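Local coordinates for BexL (Amycolatopsis orientalis, PDB 4XRW), which probably acts as a di-domain aromatase/cyclase, guiding cyclisation and aromatisation of a polyketide chain in BE-7585A biosynthesis, at residues P53-D58 and E235-C240; P254-L259 and A290-A295. All coordinates share one frame; numbering follows the deposited sequence.

Overall arrangement
BexL illustrates how one kind of chemistry, aliphatic packing with no hydrogen bond across it, serves two different places in a fold. Contact 1 is buried near the centre of the chain and joins the two cyclase-like domains, edge strand 54-59 of the first sheet meeting strand 231-241 of the second. The centre of contact 2 lies about 21 Å from that of the chain; this contact is only partly buried and stays within the second domain, where a turn leading into strand 257-268 meets short helix 289-293. Both reach the second sheet, yet the centres of contacts 1 and 2 are about 24 Å apart and the two do not touch. Valines dominate contact 1, whereas leucine and alanine join a valine in contact 2.

Contact 1 (P53-D58 and E235-C240); sequences PTVFVD and ESVRVC
Val55 reaches across the domain interface to Val237 and Val239, and its two methyls divide the work. Its CB stands back, 4.4 Å from Val239 CG2. From there CG1, anti to the backbone N (chi1 -179°), extends to meet Val239 CG2 at 3.8 Å and also rests against the carbonyl oxygen of Val237, with CG1 and O 3.7 Å apart. The other branch, CG2, turns to the side chain of Val237 and lies 3.9 Å from its CG1, the two side chains crossing at about a right angle. Phe56 adds a looser touch, its CB on Val239 CG2, and its side chain also touches Arg245 and Val247. Val55 and Phe56 form a classic beta bulge opposite Trp72, consistent with both pointing toward the second domain; the side chain of Val239 also touches Trp72. The strand axes run nearly parallel, 17° apart, but at 7.4 Å and without a hydrogen bond between them they form no shared sheet. Apolar packing without backbone pairing, with a nearby hydrogen bond from Lys249 to Thr54 O, joins an edge strand of one seven-stranded antiparallel sheet to an inner strand of the next, a domain interface between two helix-grip folds.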
loop_
_atom_site.group_PDB
_atom_site.type_symbol
_atom_site.label_atom_id
_atom_site.label_comp_id
_atom_site.label_asym_id
_atom_site.label_seq_id
_atom_site.Cartn_x
_atom_site.Cartn_y
_atom_site.Cartn_z
ATOM N N PRO A 53 -2.974 5.886 -2.065
ATOM C CA PRO A 53 -2.055 6.452 -1.073
ATOM C C PRO A 53 -1.692 5.542 0.096
ATOM O O PRO A 53 -0.707 5.819 0.769
ATOM C CB PRO A 53 -2.805 7.688 -0.553
ATOM C CG PRO A 53 -3.810 8.001 -1.633
ATOM C CD PRO A 53 -4.242 6.626 -2.117
ATOM N N THR A 54 -2.480 4.516 0.364
ATOM C CA THR A 54 -2.318 3.733 1.589
ATOM C C THR A 54 -1.135 2.778 1.450
ATOM O O THR A 54 -1.048 1.997 0.507
ATOM C CB THR A 54 -3.591 2.940 1.942
ATOM O OG1 THR A 54 -4.708 3.844 2.070
ATOM C CG2 THR A 54 -3.407 2.236 3.238
ATOM N N VAL A 55 -0.235 2.831 2.422
ATOM C CA VAL A 55 0.897 1.888 2.451
ATOM C C VAL A 55 0.612 0.678 3.339
ATOM O O VAL A 55 0.959 -0.466 2.987
ATOM C CB VAL A 55 2.187 2.599 2.902
ATOM C CG1 VAL A 55 3.345 1.630 2.909
ATOM C CG2 VAL A 55 2.472 3.792 1.953
ATOM N N PHE A 56 -0.008 0.887 4.491
ATOM C CA PHE A 56 -0.309 -0.233 5.391
ATOM C C PHE A 56 -1.314 0.231 6.441
ATOM O O PHE A 56 -1.362 1.407 6.755
ATOM C CB PHE A 56 0.965 -0.736 6.068
ATOM C CG PHE A 56 0.789 -1.940 6.926
ATOM C CD1 PHE A 56 0.381 -3.136 6.375
ATOM C CD2 PHE A 56 1.088 -1.901 8.280
ATOM C CE1 PHE A 56 0.234 -4.262 7.169
ATOM C CE2 PHE A 56 0.939 -3.036 9.057
ATOM C CZ PHE A 56 0.504 -4.201 8.479
ATOM N N VAL A 57 -2.092 -0.712 6.971
ATOM C CA VAL A 57 -3.036 -0.434 8.023
ATOM C C VAL A 57 -2.885 -1.508 9.068
ATOM O O VAL A 57 -2.834 -2.689 8.726
ATOM C CB VAL A 57 -4.520 -0.430 7.535
ATOM C CG1 VAL A 57 -5.436 0.096 8.660
ATOM C CG2 VAL A 57 -4.693 0.396 6.284
ATOM N N ASP A 58 -2.777 -1.151 10.332
ATOM C CA ASP A 58 -2.962 -2.252 11.309
ATOM C C ASP A 58 -3.813 -1.807 12.461
ATOM O O ASP A 58 -4.287 -0.666 12.493
ATOM C CB ASP A 58 -1.624 -2.844 11.768
ATOM C CG ASP A 58 -0.860 -1.957 12.701
ATOM O OD1 ASP A 58 -1.185 -0.763 12.785
ATOM O OD2 ASP A 58 0.083 -2.476 13.354
ATOM N N GLU A 235 11.269 4.913 -6.293
ATOM C CA GLU A 235 10.911 5.279 -4.934
ATOM C C GLU A 235 9.871 4.313 -4.414
ATOM O O GLU A 235 8.939 3.944 -5.135
ATOM C CB GLU A 235 10.369 6.701 -4.895
ATOM C CG GLU A 235 9.950 7.197 -3.503
ATOM C CD GLU A 235 9.288 8.574 -3.557
ATOM O OE1 GLU A 235 10.033 9.585 -3.725
ATOM O OE2 GLU A 235 8.024 8.635 -3.450
ATOM N N SER A 236 10.031 3.914 -3.160
ATOM C CA SER A 236 8.987 3.261 -2.394
ATOM C C SER A 236 8.887 3.879 -1.004
ATOM O O SER A 236 9.843 4.494 -0.511
ATOM C CB SER A 236 9.269 1.772 -2.275
ATOM O OG SER A 236 10.506 1.605 -1.585
ATOM N N VAL A 237 7.738 3.699 -0.369
ATOM C CA VAL A 237 7.553 4.118 1.011
ATOM C C VAL A 237 7.430 2.842 1.844
ATOM O O VAL A 237 6.697 1.921 1.454
ATOM C CB VAL A 237 6.313 5.019 1.165
ATOM C CG1 VAL A 237 6.004 5.246 2.630
ATOM C CG2 VAL A 237 6.534 6.330 0.420
ATOM N N ARG A 238 8.213 2.743 2.908
ATOM C CA ARG A 238 8.252 1.555 3.749
ATOM C C ARG A 238 7.865 1.885 5.190
ATOM O O ARG A 238 8.187 2.947 5.721
ATOM C CB ARG A 238 9.667 0.916 3.723
ATOM C CG ARG A 238 10.267 0.883 2.352
ATOM C CD ARG A 238 11.360 -0.208 2.206
ATOM N NE ARG A 238 12.417 0.001 3.191
ATOM C CZ ARG A 238 13.460 -0.808 3.366
ATOM N NH1 ARG A 238 13.580 -1.896 2.641
ATOM N NH2 ARG A 238 14.374 -0.524 4.275
ATOM N N VAL A 239 7.173 0.945 5.791
ATOM C CA VAL A 239 6.840 0.976 7.182
ATOM C C VAL A 239 7.535 -0.207 7.889
ATOM O O VAL A 239 7.289 -1.382 7.564
ATOM C CB VAL A 239 5.321 0.882 7.395
ATOM C CG1 VAL A 239 5.015 1.113 8.833
ATOM C CG2 VAL A 239 4.551 1.910 6.506
ATOM N N CYS A 240 8.347 0.129 8.880
ATOM C CA CYS A 240 9.254 -0.821 9.530
ATOM C C CYS A 240 8.827 -1.113 10.986
ATOM O O CYS A 240 8.613 -0.202 11.786
ATOM C CB CYS A 240 10.671 -0.241 9.470
ATOM S SG CYS A 240 11.126 0.246 7.779
#

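Contact 2 (P254-L259 and A290-A295); sequences PALMTL and AKVLGA
Val292 packs its two methyls against neighbouring residues of a turn, Ala255 and Leu256. CG2 of Val292 meets the CB of Ala255 at 3.8 Å, while its CG1 lies 4.0 Å from Leu256 CG. The CD2 methyl of Leu256 sits over the fork of the valine, 4.0 Å from Val292 CB, the two side chains meeting at a slant. With CG1 anti to the backbone N (chi1 169°), Val292 turns CG1 to Leu256 and CG2 to Ala255. Leu293 joins at the margin, its CD1 lying 4.3 Å from Leu256 CD1.

In the next shell, backbone geometry holds these groups in place. Ala255 and Leu256 are the two central residues of a type I beta turn, closed by Met257 N to Pro254 O at 3.3 Å. The turn is tied further by backbone bonding of Leu256 with Asn285 and by a hydrogen bond from Asn288 ND2 to Ala255 O, both partners lying just ahead of helix 289-293. On the other side of the contact that helix ends at Leu293, and Gly294 follows with a positive phi of 86°. Deeper still, Leu256 rests on Phe305 and Val306 of the long helix 299-326, linking the turn to the helix that the sheet of a helix-grip domain wraps around.

Across the two segments the chemistry is wholly aliphatic. Attraction here probably rests on dispersion and on partial shielding of methyl groups from water, since Ala255 and Val292 remain exposed, while directional bonds nearby include the turn's backbone bonds and the one from Asn288.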
loop_
_atom_site.group_PDB
_atom_site.type_symbol
_atom_site.label_atom_id
_atom_site.label_comp_id
_atom_site.label_asym_id
_atom_site.label_seq_id
_atom_site.Cartn_x
_atom_site.Cartn_y
_atom_site.Cartn_z
ATOM N N PRO A 254 6.606 1.649 -13.096
ATOM C CA PRO A 254 6.953 1.433 -14.492
ATOM C C PRO A 254 5.697 1.209 -15.316
ATOM O O PRO A 254 4.608 1.017 -14.742
ATOM C CB PRO A 254 7.805 0.182 -14.441
ATOM C CG PRO A 254 7.293 -0.574 -13.333
ATOM C CD PRO A 254 6.858 0.438 -12.304
ATOM N N ALA A 255 5.845 1.220 -16.637
ATOM C CA ALA A 255 4.683 1.168 -17.523
ATOM C C ALA A 255 3.821 -0.075 -17.322
ATOM O O ALA A 255 2.616 0.004 -17.519
ATOM C CB ALA A 255 5.129 1.248 -18.989
ATOM N N LEU A 256 4.416 -1.195 -16.918
ATOM C CA LEU A 256 3.681 -2.483 -16.813
ATOM C C LEU A 256 2.896 -2.725 -15.533
ATOM O O LEU A 256 2.121 -3.687 -15.457
ATOM C CB LEU A 256 4.637 -3.679 -16.960
ATOM C CG LEU A 256 5.218 -4.090 -18.313
ATOM C CD1 LEU A 256 5.897 -5.442 -18.159
ATOM C CD2 LEU A 256 4.139 -4.133 -19.415
ATOM N N MET A 257 3.102 -1.901 -14.506
ATOM C CA MET A 257 2.436 -2.119 -13.227
ATOM C C MET A 257 1.574 -0.921 -12.867
ATOM O O MET A 257 2.001 0.233 -12.965
ATOM C CB MET A 257 3.465 -2.391 -12.095
ATOM C CG MET A 257 4.348 -3.617 -12.288
ATOM S SD MET A 257 5.365 -4.013 -10.844
ATOM C CE MET A 257 6.407 -2.597 -10.860
ATOM N N THR A 258 0.345 -1.202 -12.461
ATOM C CA THR A 258 -0.507 -0.182 -11.884
ATOM C C THR A 258 -0.366 -0.159 -10.361
ATOM O O THR A 258 -0.675 0.849 -9.733
ATOM C CB THR A 258 -1.972 -0.407 -12.241
ATOM O OG1 THR A 258 -2.349 -1.708 -11.813
ATOM C CG2 THR A 258 -2.158 -0.313 -13.712
ATOM N N LEU A 259 0.095 -1.263 -9.778
ATOM C CA LEU A 259 0.340 -1.339 -8.347
ATOM C C LEU A 259 1.462 -2.311 -8.084
ATOM O O LEU A 259 1.577 -3.340 -8.736
ATOM C CB LEU A 259 -0.925 -1.795 -7.594
ATOM C CG LEU A 259 -0.713 -2.076 -6.095
ATOM C CD1 LEU A 259 -1.592 -1.211 -5.242
ATOM C CD2 LEU A 259 -0.881 -3.545 -5.764
ATOM N N ALA A 290 1.858 -4.097 -24.945
ATOM C CA ALA A 290 2.309 -4.159 -26.338
ATOM C C ALA A 290 3.452 -3.178 -26.593
ATOM O O ALA A 290 4.454 -3.529 -27.211
ATOM C CB ALA A 290 1.151 -3.875 -27.280
ATOM N N LYS A 291 3.293 -1.950 -26.108
ATOM C CA LYS A 291 4.303 -0.914 -26.289
ATOM C C LYS A 291 5.631 -1.309 -25.634
ATOM O O LYS A 291 6.706 -0.918 -26.102
ATOM C CB LYS A 291 3.810 0.419 -25.720
ATOM C CG LYS A 291 4.925 1.428 -25.479
ATOM C CD LYS A 291 4.478 2.858 -25.767
ATOM C CE LYS A 291 5.219 3.430 -26.974
ATOM N NZ LYS A 291 5.063 2.577 -28.195
ATOM N N VAL A 292 5.553 -2.088 -24.562
ATOM C CA VAL A 292 6.742 -2.474 -23.806
ATOM C C VAL A 292 7.340 -3.783 -24.287
ATOM O O VAL A 292 8.546 -3.856 -24.555
ATOM C CB VAL A 292 6.419 -2.595 -22.286
ATOM C CG1 VAL A 292 7.569 -3.265 -21.488
ATOM C CG2 VAL A 292 6.056 -1.231 -21.736
ATOM N N LEU A 293 6.517 -4.824 -24.356
ATOM C CA LEU A 293 7.002 -6.157 -24.664
ATOM C C LEU A 293 6.763 -6.512 -26.135
ATOM O O LEU A 293 7.117 -7.598 -26.576
ATOM C CB LEU A 293 6.335 -7.190 -23.758
ATOM C CG LEU A 293 6.577 -7.044 -22.256
ATOM C CD1 LEU A 293 5.934 -8.185 -21.495
ATOM C CD2 LEU A 293 8.058 -6.968 -21.947
ATOM N N GLY A 294 6.146 -5.601 -26.878
ATOM C CA GLY A 294 5.971 -5.780 -28.303
ATOM C C GLY A 294 4.734 -6.574 -28.636
ATOM O O GLY A 294 4.285 -7.411 -27.843
ATOM N N ALA A 295 4.190 -6.304 -29.820
ATOM C CA ALA A 295 2.979 -6.962 -30.294
ATOM C C ALA A 295 3.087 -8.479 -30.136
ATOM O O ALA A 295 4.167 -9.058 -30.260
ATOM C CB ALA A 295 2.715 -6.587 -31.746
#